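Local coordinates for protein alcohol dehydrogenase IV (Corynebacterium glutamicum, PDB 3IV7) that probably acts as a metal-dependent, NAD-linked maleylacetate reductase of the iron-containing alcohol dehydrogenase family, at residues D90-V95 and K105-T110; D11-K16 and A127-G132; Y154-T159 and H214-R219; K243-L248 and A261-Y266; M166-G171 and N303-L308. All coordinates share one frame; numbering follows the deposited sequence.

The contacts divide between two halves of an iron-containing alcohol dehydrogenase. Contacts 1 and 2, about 14 Å apart centre to centre, both reach the parallel sheet of the N-terminal half and close before contacts 3, 4 and 5 open along the chain; K105 joins them through V130 and T128. Contact 1 is nested inside the loop contact 2 closes. Contacts 4 and 5, with centres about 12 Å apart, share the helical C-terminal half and touch at A261, T262 and P305; contact 4 nests within contact 5. Contact 3 ties the loop after strand 151-154 to helix 216-236; its segments alternate with those of contact 5, and R219 bonds S167, so it joins the sheet-bearing half to the helical one.

Contact 1 of 5, residues D90-V95 and K105-T110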
# COMPACT_ATOMS: atom_id res chain seq x y z
N ASP A 90 9.81 20.25 -18.31
CA ASP A 90 9.52 20.22 -16.90
C ASP A 90 8.60 19.08 -16.47
O ASP A 90 8.32 18.92 -15.28
CB ASP A 90 9.01 21.60 -16.39
CG ASP A 90 7.63 21.97 -16.92
OD1 ASP A 90 7.08 21.24 -17.77
OD2 ASP A 90 7.10 23.03 -16.50
N LEU A 91 8.15 18.28 -17.42
CA LEU A 91 7.38 17.08 -17.12
C LEU A 91 7.60 16.06 -18.21
O LEU A 91 7.63 16.41 -19.40
CB LEU A 91 5.89 17.41 -17.01
CG LEU A 91 4.94 16.29 -16.55
CD1 LEU A 91 5.24 15.87 -15.14
CD2 LEU A 91 3.48 16.74 -16.68
N LEU A 92 7.82 14.81 -17.80
CA LEU A 92 7.88 13.66 -18.71
C LEU A 92 6.54 12.93 -18.68
O LEU A 92 6.01 12.64 -17.60
CB LEU A 92 8.98 12.67 -18.26
CG LEU A 92 10.40 13.22 -18.17
CD1 LEU A 92 11.35 12.17 -17.61
CD2 LEU A 92 10.84 13.69 -19.51
N VAL A 93 5.99 12.64 -19.85
CA VAL A 93 4.78 11.83 -19.94
C VAL A 93 5.07 10.67 -20.88
O VAL A 93 5.49 10.87 -22.00
CB VAL A 93 3.51 12.63 -20.48
CG1 VAL A 93 2.31 11.72 -20.47
CG2 VAL A 93 3.24 13.92 -19.63
N CYS A 94 4.90 9.43 -20.41
CA CYS A 94 5.17 8.30 -21.28
C CYS A 94 3.94 7.49 -21.52
O CYS A 94 3.18 7.20 -20.61
CB CYS A 94 6.32 7.43 -20.72
SG CYS A 94 6.18 6.96 -18.95
N VAL A 95 3.71 7.15 -22.79
CA VAL A 95 2.54 6.39 -23.18
C VAL A 95 2.99 5.12 -23.90
O VAL A 95 3.52 5.18 -25.02
CB VAL A 95 1.67 7.20 -24.10
CG1 VAL A 95 0.37 6.41 -24.42
CG2 VAL A 95 1.39 8.60 -23.48
N LYS A 105 12.25 6.72 -17.48
CA LYS A 105 13.01 6.49 -16.27
C LYS A 105 14.48 6.87 -16.49
O LYS A 105 15.09 7.49 -15.64
CB LYS A 105 12.91 5.02 -15.84
CG LYS A 105 11.55 4.61 -15.21
CD LYS A 105 11.59 3.13 -14.84
CE LYS A 105 10.51 2.77 -13.82
NZ LYS A 105 10.51 1.34 -13.50
N ALA A 106 15.05 6.45 -17.61
CA ALA A 106 16.44 6.76 -17.89
C ALA A 106 16.66 8.28 -17.87
O ALA A 106 17.67 8.76 -17.33
CB ALA A 106 16.89 6.14 -19.20
N ILE A 107 15.70 9.04 -18.39
CA ILE A 107 15.80 10.52 -18.39
C ILE A 107 15.74 11.07 -16.97
O ILE A 107 16.51 11.95 -16.62
CB ILE A 107 14.68 11.19 -19.21
CG1 ILE A 107 14.75 10.76 -20.68
CG2 ILE A 107 14.84 12.74 -19.15
CD1 ILE A 107 13.51 11.17 -21.53
N ALA A 108 14.81 10.55 -16.16
CA ALA A 108 14.68 10.99 -14.77
C ALA A 108 15.95 10.70 -13.93
O ALA A 108 16.24 11.42 -12.98
CB ALA A 108 13.48 10.35 -14.14
N MSE A 109 16.68 9.66 -14.28
CA MSE A 109 17.90 9.30 -13.53
C MSE A 109 18.86 10.45 -13.43
O MSE A 109 19.51 10.63 -12.39
CB MSE A 109 18.63 8.14 -14.19
CG MSE A 109 17.91 6.82 -14.11
SE MSE A 109 18.81 5.46 -15.21
CE MSE A 109 20.41 5.26 -14.16
N THR A 110 19.03 11.19 -14.52
CA THR A 110 19.99 12.28 -14.57
C THR A 110 19.39 13.68 -14.40
O THR A 110 20.08 14.58 -13.98
CB THR A 110 20.78 12.25 -15.84
OG1 THR A 110 19.90 12.38 -16.96
CG2 THR A 110 21.54 10.92 -15.96
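No ring, amide or other flat group enters the meeting of L92 with I107 and A108; it is made by aliphatic branches and the backbone at A108. The frame is a beta-alpha-beta unit, in which strand 91-96 passes into helix 98-111 and then into strand 115-119, and the contact lies where the helix covers the parallel sheet. L92 points from the strand toward the helix. Its CG lies beside the backbone N (chi1 -59°); chi2 of 175° continues the chain to CD1, and CD2 branches off beside it. CD1 does most of the touching: it is 3.8 Å from I107 CB and 3.9 Å from I107 CG2, the two side chains crossing obliquely. CD2 reaches along the same isoleucine and comes within 4.1 Å of I107 CG2. No hydrogen bond spans the gap, and all three touching residues are buried. Around them M41 of strand 40-43 packs on both L92 and I107, A80 and A84 of helix 74-86 pack on I107, and I115 of strand 115-119 packs on L92. At the margin the L92 CD1 methyl also lies 4.1 Å from A108 N and 4.5 Å from A108 CB.

Contact 2 of 5, residues D11-K16 and A127-G132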
# COMPACT_ATOMS: atom_id res chain seq x y z
N ASP A 11 9.25 -0.08 2.93
CA ASP A 11 9.19 1.24 2.30
C ASP A 11 7.94 1.32 1.45
O ASP A 11 7.83 0.64 0.43
CB ASP A 11 10.39 1.48 1.42
CG ASP A 11 11.67 1.59 2.21
OD1 ASP A 11 11.82 2.58 2.97
OD2 ASP A 11 12.51 0.71 2.09
N THR A 12 7.01 2.16 1.86
CA THR A 12 5.87 2.48 1.01
C THR A 12 6.28 3.65 0.16
O THR A 12 6.63 4.68 0.67
CB THR A 12 4.66 2.83 1.81
OG1 THR A 12 4.27 1.68 2.58
CG2 THR A 12 3.52 3.26 0.87
N LEU A 13 6.25 3.47 -1.16
CA LEU A 13 6.71 4.47 -2.10
C LEU A 13 5.60 5.44 -2.47
O LEU A 13 4.47 5.02 -2.65
CB LEU A 13 7.22 3.80 -3.38
CG LEU A 13 8.37 2.81 -3.19
CD1 LEU A 13 8.82 2.29 -4.53
CD2 LEU A 13 9.56 3.44 -2.39
N PRO A 14 5.95 6.73 -2.65
CA PRO A 14 4.91 7.72 -2.96
C PRO A 14 4.43 7.62 -4.40
O PRO A 14 5.23 7.54 -5.31
CB PRO A 14 5.60 9.06 -2.71
CG PRO A 14 7.10 8.76 -2.92
CD PRO A 14 7.30 7.33 -2.53
N GLN A 15 3.13 7.55 -4.60
CA GLN A 15 2.57 7.50 -5.92
C GLN A 15 1.10 7.83 -5.95
O GLN A 15 0.36 7.49 -5.03
CB GLN A 15 2.80 6.12 -6.55
CG GLN A 15 2.82 6.14 -8.07
CD GLN A 15 3.35 4.85 -8.66
OE1 GLN A 15 2.97 3.75 -8.23
NE2 GLN A 15 4.24 4.96 -9.65
N LYS A 16 0.68 8.52 -7.00
CA LYS A 16 -0.72 8.73 -7.29
C LYS A 16 -1.09 7.83 -8.47
O LYS A 16 -0.34 7.73 -9.45
CB LYS A 16 -1.00 10.18 -7.64
CG LYS A 16 -2.44 10.45 -8.09
CD LYS A 16 -2.64 11.94 -8.57
CE LYS A 16 -2.71 12.92 -7.41
NZ LYS A 16 -3.91 12.65 -6.50
N ALA A 127 5.17 1.15 -11.70
CA ALA A 127 5.05 1.06 -10.27
C ALA A 127 6.33 0.63 -9.59
O ALA A 127 6.29 0.31 -8.44
CB ALA A 127 3.92 0.13 -9.90
N THR A 128 7.47 0.63 -10.28
CA THR A 128 8.74 0.30 -9.62
C THR A 128 9.76 1.44 -9.76
O THR A 128 9.68 2.31 -10.70
CB THR A 128 9.39 -1.00 -10.17
OG1 THR A 128 10.09 -0.71 -11.38
CG2 THR A 128 8.35 -2.08 -10.45
N ASN A 129 10.73 1.41 -8.88
CA ASN A 129 11.82 2.34 -8.86
C ASN A 129 13.05 1.69 -9.44
O ASN A 129 14.16 2.03 -9.10
CB ASN A 129 12.10 2.78 -7.43
CG ASN A 129 12.31 1.61 -6.47
OD1 ASN A 129 12.25 0.44 -6.86
ND2 ASN A 129 12.44 1.93 -5.20
N VAL A 130 12.83 0.73 -10.34
CA VAL A 130 13.89 -0.02 -11.01
C VAL A 130 14.09 0.54 -12.40
O VAL A 130 13.11 0.74 -13.17
CB VAL A 130 13.52 -1.53 -11.12
CG1 VAL A 130 14.57 -2.32 -11.99
CG2 VAL A 130 13.40 -2.15 -9.71
N TRP A 131 15.35 0.81 -12.72
CA TRP A 131 15.76 1.28 -14.05
C TRP A 131 16.62 0.23 -14.72
O TRP A 131 17.18 -0.61 -14.06
CB TRP A 131 16.55 2.59 -13.94
CG TRP A 131 17.76 2.53 -13.08
CD1 TRP A 131 17.85 2.89 -11.77
CD2 TRP A 131 19.06 2.09 -13.46
NE1 TRP A 131 19.12 2.72 -11.31
CE2 TRP A 131 19.89 2.23 -12.32
CE3 TRP A 131 19.61 1.57 -14.64
CZ2 TRP A 131 21.25 1.87 -12.33
CZ3 TRP A 131 20.96 1.25 -14.67
CH2 TRP A 131 21.76 1.38 -13.51
N GLY A 132 16.72 0.32 -16.04
CA GLY A 132 17.56 -0.54 -16.80
C GLY A 132 18.25 0.21 -17.91
O GLY A 132 17.69 1.16 -18.50
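Q15 reaches from strand 7-20 to A127, and its side chain can be followed outward. CB points toward segment 127-132, CG stands anti to the backbone N (chi1 -154°), and the chain runs on extended to CD (chi2 167°), so the amide is delivered to the CA and CB of A127. Its OE1 lies 4.0 Å from A127 CA and 4.1 Å from A127 CB, while the amide nitrogen NE2 is likewise 4.0 Å from A127 CA. These are van der Waals approaches; the polar work is done elsewhere. OE1 is hydrogen-bonded to Y227 OH, and NE2 to the carbonyl oxygens of E126 and P149, which together fix the rotation of the amide. Two residues earlier, L13 CD1 comes within 3.7 Å of N129 ND2, the leucine lying nearly at right angles to the asparagine side chain. Beyond N129, V130 N bonds T128 OG1 at 3.3 Å, making an ST turn just where the antiparallel hairpin of strands 130-135 and 138-143 begins. Strand 7-20 is the outermost of the parallel sheet within the chain, beside strand 151-154; it pairs antiparallel with a strand of the second subunit, while helix 216-236 packs against A127 and T128.

Contact 3 of 5, residues Y154-T159 and H214-R219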
# COMPACT_ATOMS: atom_id res chain seq x y z
N TYR A 154 -4.12 4.97 -15.52
CA TYR A 154 -4.58 3.70 -16.07
C TYR A 154 -5.91 3.86 -16.78
O TYR A 154 -6.95 4.12 -16.14
CB TYR A 154 -4.74 2.65 -14.95
CG TYR A 154 -3.46 2.05 -14.47
CD1 TYR A 154 -2.59 1.39 -15.35
CD2 TYR A 154 -3.15 2.04 -13.12
CE1 TYR A 154 -1.47 0.83 -14.92
CE2 TYR A 154 -2.00 1.46 -12.67
CZ TYR A 154 -1.17 0.83 -13.56
OH TYR A 154 -0.02 0.24 -13.12
N ASP A 155 -5.88 3.67 -18.09
CA ASP A 155 -7.07 3.80 -18.95
C ASP A 155 -7.14 2.55 -19.82
O ASP A 155 -6.40 2.42 -20.82
CB ASP A 155 -6.96 5.08 -19.79
CG ASP A 155 -8.16 5.31 -20.70
OD1 ASP A 155 -8.98 4.38 -20.89
OD2 ASP A 155 -8.28 6.42 -21.24
N SER A 156 -8.03 1.64 -19.46
CA SER A 156 -8.13 0.36 -20.15
C SER A 156 -8.57 0.49 -21.60
O SER A 156 -8.43 -0.45 -22.36
CB SER A 156 -9.07 -0.59 -19.39
OG SER A 156 -10.35 -0.01 -19.23
N GLU A 157 -9.09 1.66 -22.00
CA GLU A 157 -9.40 1.90 -23.40
C GLU A 157 -8.13 1.82 -24.23
O GLU A 157 -8.17 1.40 -25.39
CB GLU A 157 -10.09 3.27 -23.62
CG GLU A 157 -10.41 3.55 -25.12
CD GLU A 157 -11.43 4.70 -25.31
OE1 GLU A 157 -11.33 5.75 -24.63
OE2 GLU A 157 -12.33 4.55 -26.16
N LEU A 158 -7.01 2.20 -23.63
CA LEU A 158 -5.71 2.19 -24.31
C LEU A 158 -5.16 0.75 -24.44
O LEU A 158 -4.16 0.55 -25.05
CB LEU A 158 -4.69 3.06 -23.53
CG LEU A 158 -5.15 4.50 -23.22
CD1 LEU A 158 -4.03 5.24 -22.47
CD2 LEU A 158 -5.56 5.27 -24.52
N THR A 159 -5.81 -0.22 -23.80
CA THR A 159 -5.39 -1.60 -23.85
C THR A 159 -6.32 -2.45 -24.75
O THR A 159 -6.09 -3.66 -24.91
CB THR A 159 -5.35 -2.23 -22.42
OG1 THR A 159 -6.64 -2.16 -21.82
CG2 THR A 159 -4.38 -1.51 -21.54
N HIS A 214 -12.06 -7.10 -25.75
CA HIS A 214 -12.54 -5.75 -25.42
C HIS A 214 -13.35 -5.69 -24.11
O HIS A 214 -14.09 -4.72 -23.88
CB HIS A 214 -13.38 -5.20 -26.56
CG HIS A 214 -12.61 -4.99 -27.80
ND1 HIS A 214 -13.20 -5.00 -29.04
CD2 HIS A 214 -11.28 -4.90 -28.01
CE1 HIS A 214 -12.27 -4.81 -29.96
NE2 HIS A 214 -11.09 -4.77 -29.37
N SER A 215 -13.28 -6.75 -23.29
CA SER A 215 -13.99 -6.77 -21.98
C SER A 215 -13.46 -5.64 -21.10
O SER A 215 -12.26 -5.63 -20.73
CB SER A 215 -13.77 -8.08 -21.28
OG SER A 215 -14.26 -8.02 -19.95
N ILE A 216 -14.29 -4.65 -20.83
CA ILE A 216 -13.85 -3.55 -19.96
C ILE A 216 -13.57 -4.14 -18.57
O ILE A 216 -12.52 -3.88 -17.98
CB ILE A 216 -14.88 -2.37 -19.89
CG1 ILE A 216 -14.99 -1.71 -21.28
CG2 ILE A 216 -14.41 -1.30 -18.78
CD1 ILE A 216 -16.06 -0.62 -21.38
N GLU A 217 -14.46 -5.00 -18.09
CA GLU A 217 -14.25 -5.62 -16.77
C GLU A 217 -12.89 -6.33 -16.71
O GLU A 217 -12.09 -6.07 -15.81
CB GLU A 217 -15.38 -6.61 -16.46
CG GLU A 217 -15.30 -7.17 -15.04
CD GLU A 217 -16.45 -8.13 -14.75
OE1 GLU A 217 -17.48 -7.99 -15.37
OE2 GLU A 217 -16.29 -9.01 -13.90
N GLY A 218 -12.60 -7.17 -17.70
CA GLY A 218 -11.34 -7.92 -17.71
C GLY A 218 -10.12 -7.06 -17.89
O GLY A 218 -9.09 -7.25 -17.20
N ARG A 219 -10.21 -6.10 -18.80
CA ARG A 219 -9.11 -5.19 -19.02
C ARG A 219 -8.79 -4.33 -17.79
O ARG A 219 -7.61 -4.00 -17.53
CB ARG A 219 -9.37 -4.32 -20.23
CG ARG A 219 -9.38 -5.08 -21.58
CD ARG A 219 -8.04 -5.55 -21.94
NE ARG A 219 -7.97 -6.04 -23.30
CZ ARG A 219 -6.87 -6.50 -23.89
NH1 ARG A 219 -5.70 -6.56 -23.21
NH2 ARG A 219 -6.93 -6.94 -25.15
O HOH W 1 -6.10 -3.75 -19.61
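S156 and T159 face R219 at the start of helix 216-236, and three kinds of interaction join the two segments. The first is van der Waals packing: S156 CB lies 3.8 Å from R219 CB, carbon on carbon, and T159 OG1 runs alongside the arginine chain, 3.7 Å from R219 CD. The second is a carbonyl over a flat cation. T159 O sits above the centre of one face of the guanidinium, 3.1 Å from R219 CZ, and because it stands off the plane it is not hydrogen-bonded to any of the three nitrogens. The bend at chi2 (-69°) lays the arginine back against T159, the two side chains sliding past each other in opposite directions. The third is a water bridge: one molecule donates to T159 OG1 at 2.8 Å and to R219 O at 2.6 Å. Side-chain to backbone bonds shape both segments. T159 OG1 donates to S156 O, which also accepts T159 N; D155 OD1 accepts E157 N in an Asx turn; and S215 OG, at the N-cap of the helix, accepts G218 N at 2.9 Å (163°). The guanidinium N-H groups serve outside acceptors: NE bonds P213 O, NH2 bonds L162 O, and NH1 bonds S167 OG and Y122 OH. This chemistry implies a buried cation whose position and rotation are fixed by neutral oxygens, with T159 O probably adding electrostatic stabilisation from above.

Contact 4 of 5, residues K243-L248 and A261-Y266; sequences KICHTL and ATVLPY
V263 stands at the middle of the contact and presents a different atom to each of three side chains on helix 240-250. Its CG1, placed anti to the backbone N (chi1 168°), meets I244: V263 CG1 is 4.0 Å from I244 CG2. The other branch points the opposite way along helix 240-250, toward L248, bringing V263 CG2 to 3.9 Å from L248 CD1. Between the two, C245 SG comes up to the branch point, 3.9 Å from V263 CB, and also lies 4.1 Å from both methyls. The valine therefore straddles the sulfur, with I244 and L248 each crossing it at a slant, one at each methyl. Helices 240-250 and 256-271 follow each other as an antiparallel helical hairpin; the axes of the two short segments are 10.2 Å apart at closest, with 148° between their directions. At P265 and Y266 the second helix is kinked: P265 has no N-H to give, and Y266 N also lacks the regular bond. L342 and L346 of helix 339-351 pack on I244; L264, which points away from helix 240-250, packs on L175, A176 and I179 of helix 164-181. All four touching residues are buried and no hydrogen bond crosses between the segments. The chemistry is thus that of a small hydrophobic core, in which the thiol behaves as an apolar group and shape, not directional bonding, sets the fit.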
# COMPACT_ATOMS: atom_id res chain seq x y z
N LYS A 243 15.48 -13.30 -11.33
CA LYS A 243 16.92 -13.46 -11.62
C LYS A 243 17.09 -14.32 -12.89
O LYS A 243 17.85 -13.97 -13.76
CB LYS A 243 17.65 -14.10 -10.45
CG LYS A 243 17.70 -13.27 -9.15
CD LYS A 243 18.13 -11.84 -9.40
CE LYS A 243 18.24 -11.06 -8.08
NZ LYS A 243 18.82 -9.72 -8.31
N ILE A 244 16.35 -15.43 -12.97
CA ILE A 244 16.38 -16.28 -14.16
C ILE A 244 15.98 -15.47 -15.40
O ILE A 244 16.71 -15.43 -16.40
CB ILE A 244 15.42 -17.46 -14.02
CG1 ILE A 244 15.95 -18.46 -12.98
CG2 ILE A 244 15.23 -18.14 -15.37
CD1 ILE A 244 14.96 -19.54 -12.62
N CYS A 245 14.84 -14.78 -15.33
CA CYS A 245 14.35 -14.01 -16.47
C CYS A 245 15.27 -12.88 -16.90
O CYS A 245 15.40 -12.61 -18.11
CB CYS A 245 12.94 -13.51 -16.19
SG CYS A 245 11.76 -14.90 -16.09
N HIS A 246 15.92 -12.23 -15.93
CA HIS A 246 16.88 -11.18 -16.24
C HIS A 246 18.03 -11.76 -17.08
O HIS A 246 18.39 -11.20 -18.08
CB HIS A 246 17.41 -10.53 -14.93
CG HIS A 246 18.29 -9.34 -15.15
ND1 HIS A 246 19.63 -9.33 -14.81
CD2 HIS A 246 18.02 -8.10 -15.64
CE1 HIS A 246 20.14 -8.14 -15.07
NE2 HIS A 246 19.19 -7.38 -15.59
N THR A 247 18.57 -12.90 -16.66
CA THR A 247 19.62 -13.62 -17.43
C THR A 247 19.11 -13.99 -18.83
O THR A 247 19.80 -13.75 -19.82
CB THR A 247 20.04 -14.92 -16.73
OG1 THR A 247 20.64 -14.63 -15.47
CG2 THR A 247 21.05 -15.72 -17.60
N LEU A 248 17.90 -14.55 -18.91
CA LEU A 248 17.39 -15.02 -20.20
C LEU A 248 17.13 -13.85 -21.16
O LEU A 248 17.40 -13.95 -22.35
CB LEU A 248 16.14 -15.92 -20.03
CG LEU A 248 16.32 -17.30 -19.34
CD1 LEU A 248 14.98 -18.04 -19.22
CD2 LEU A 248 17.33 -18.17 -20.09
N ALA A 261 6.32 -15.48 -18.66
CA ALA A 261 5.18 -16.36 -18.67
C ALA A 261 5.58 -17.80 -18.59
O ALA A 261 5.02 -18.57 -17.81
CB ALA A 261 4.31 -16.11 -19.92
N THR A 262 6.58 -18.16 -19.37
CA THR A 262 7.04 -19.54 -19.47
C THR A 262 7.75 -20.02 -18.21
O THR A 262 7.49 -21.12 -17.73
CB THR A 262 7.98 -19.72 -20.66
OG1 THR A 262 7.30 -19.35 -21.86
CG2 THR A 262 8.47 -21.21 -20.77
N VAL A 263 8.61 -19.19 -17.66
CA VAL A 263 9.44 -19.57 -16.52
C VAL A 263 8.65 -19.69 -15.19
O VAL A 263 8.95 -20.58 -14.36
CB VAL A 263 10.62 -18.60 -16.36
CG1 VAL A 263 11.32 -18.81 -15.03
CG2 VAL A 263 11.60 -18.78 -17.52
N LEU A 264 7.65 -18.83 -15.02
CA LEU A 264 6.88 -18.74 -13.77
C LEU A 264 6.40 -20.07 -13.19
O LEU A 264 6.67 -20.37 -12.03
CB LEU A 264 5.71 -17.77 -13.95
CG LEU A 264 4.74 -17.65 -12.75
CD1 LEU A 264 5.47 -17.26 -11.46
CD2 LEU A 264 3.60 -16.65 -13.08
N PRO A 265 5.67 -20.89 -13.98
CA PRO A 265 5.18 -22.13 -13.37
C PRO A 265 6.28 -23.06 -12.87
O PRO A 265 6.06 -23.82 -11.93
CB PRO A 265 4.42 -22.79 -14.49
CG PRO A 265 5.03 -22.15 -15.79
CD PRO A 265 5.28 -20.77 -15.40
N TYR A 266 7.44 -23.01 -13.51
CA TYR A 266 8.59 -23.85 -13.11
C TYR A 266 9.21 -23.35 -11.80
O TYR A 266 9.55 -24.16 -10.92
CB TYR A 266 9.63 -23.94 -14.28
CG TYR A 266 9.00 -24.59 -15.47
CD1 TYR A 266 8.79 -25.97 -15.50
CD2 TYR A 266 8.44 -23.83 -16.47
CE1 TYR A 266 8.09 -26.56 -16.49
CE2 TYR A 266 7.76 -24.41 -17.50
CZ TYR A 266 7.57 -25.78 -17.50
OH TYR A 266 6.88 -26.38 -18.53

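Contact 5 of 5, residues M166-G171 and N303-L308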
# COMPACT_ATOMS: atom_id res chain seq x y z
N MSE A 166 -0.01 -11.18 -26.57
CA MSE A 166 0.80 -10.25 -25.76
C MSE A 166 0.12 -9.92 -24.41
O MSE A 166 0.80 -9.84 -23.38
CB MSE A 166 1.07 -8.96 -26.54
CG MSE A 166 1.84 -7.90 -25.77
SE MSE A 166 3.61 -8.54 -25.08
CE MSE A 166 4.15 -6.87 -24.08
N SER A 167 -1.21 -9.77 -24.43
CA SER A 167 -1.96 -9.44 -23.23
C SER A 167 -1.79 -10.56 -22.20
O SER A 167 -1.58 -10.30 -21.00
CB SER A 167 -3.47 -9.28 -23.55
OG SER A 167 -3.73 -8.22 -24.46
N VAL A 168 -1.92 -11.80 -22.66
CA VAL A 168 -1.75 -12.97 -21.78
C VAL A 168 -0.29 -13.08 -21.27
O VAL A 168 -0.05 -13.21 -20.08
CB VAL A 168 -2.19 -14.27 -22.51
CG1 VAL A 168 -1.81 -15.50 -21.71
CG2 VAL A 168 -3.68 -14.25 -22.74
N ALA A 169 0.68 -13.01 -22.17
CA ALA A 169 2.07 -13.13 -21.77
C ALA A 169 2.44 -12.02 -20.82
O ALA A 169 3.07 -12.28 -19.79
CB ALA A 169 3.00 -13.15 -22.97
N SER A 170 2.04 -10.79 -21.14
CA SER A 170 2.35 -9.64 -20.28
C SER A 170 1.61 -9.76 -18.96
O SER A 170 2.16 -9.42 -17.91
CB SER A 170 2.01 -8.29 -20.95
OG SER A 170 2.35 -7.20 -20.08
N GLY A 171 0.38 -10.23 -18.99
CA GLY A 171 -0.37 -10.44 -17.72
C GLY A 171 0.32 -11.45 -16.80
O GLY A 171 0.34 -11.31 -15.58
N ASN A 303 -4.53 -20.07 -22.87
CA ASN A 303 -3.55 -20.59 -23.83
C ASN A 303 -2.13 -19.98 -23.63
O ASN A 303 -1.53 -19.51 -24.57
CB ASN A 303 -4.02 -20.32 -25.26
CG ASN A 303 -3.22 -21.11 -26.28
OD1 ASN A 303 -2.59 -22.10 -25.93
ND2 ASN A 303 -3.24 -20.66 -27.53
N ALA A 304 -1.61 -20.08 -22.41
CA ALA A 304 -0.36 -19.42 -22.02
C ALA A 304 0.85 -19.94 -22.73
O ALA A 304 0.87 -21.05 -23.14
CB ALA A 304 -0.16 -19.54 -20.48
N PRO A 305 1.92 -19.12 -22.81
CA PRO A 305 3.20 -19.62 -23.39
C PRO A 305 3.66 -20.89 -22.70
O PRO A 305 3.51 -20.99 -21.48
CB PRO A 305 4.16 -18.46 -23.14
CG PRO A 305 3.25 -17.24 -23.18
CD PRO A 305 1.97 -17.68 -22.52
N LYS A 306 4.25 -21.83 -23.45
CA LYS A 306 4.57 -23.15 -22.88
C LYS A 306 6.05 -23.54 -22.77
O LYS A 306 6.41 -24.31 -21.87
CB LYS A 306 3.81 -24.24 -23.63
CG LYS A 306 2.27 -24.27 -23.31
N ARG A 307 6.90 -23.08 -23.67
CA ARG A 307 8.25 -23.60 -23.70
C ARG A 307 9.26 -22.61 -24.31
O ARG A 307 8.96 -21.95 -25.33
CB ARG A 307 8.27 -24.92 -24.47
CG ARG A 307 7.89 -24.80 -25.93
CD ARG A 307 7.77 -26.17 -26.63
NE ARG A 307 6.57 -26.89 -26.21
CZ ARG A 307 5.32 -26.61 -26.64
NH1 ARG A 307 5.09 -25.58 -27.48
NH2 ARG A 307 4.30 -27.33 -26.20
N LEU A 308 10.43 -22.50 -23.68
CA LEU A 308 11.42 -21.51 -24.12
C LEU A 308 12.01 -21.85 -25.49
O LEU A 308 12.50 -20.95 -26.20
CB LEU A 308 12.52 -21.31 -23.07
CG LEU A 308 12.03 -20.87 -21.67
CD1 LEU A 308 13.14 -21.02 -20.65
CD2 LEU A 308 11.51 -19.44 -21.70
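Where V168 and A169 face A304 and P305, the shortest sound polar bond is a backbone one inside the helix, S170 N to M166 O at 2.7 Å. G171 N to S167 O follows at 2.8 Å, so these two amides are bonded along the helix. Across the gap everything is apolar. V168 CG1, anti to the backbone N (chi1 171°), leans toward the loop, lying 4.2 Å from A304 CA and 4.4 Å from P305 CD. One residue on, A169 CB meets the corner of the proline ring at P305 CG, 4.1 Å away. The two helix residues thus touch neighbouring atoms of the ring, and the contact is light, with 119 Å² buried. The same proline is covered by A261 and T262 of helix 256-271 and by L172 of helix 164-181, which wedges it among helices; V210 of helix 189-211 packs on V168. Just before A304, the backbone of N303 takes a positive phi of 46° as the C-prime residue. A304 N bonds R299 O and N303 N bonds L300 O, the Schellman motif that terminates helix 291-301 and sends the chain across helix 164-181 in the helical C-terminal half of this dehydrogenase fold.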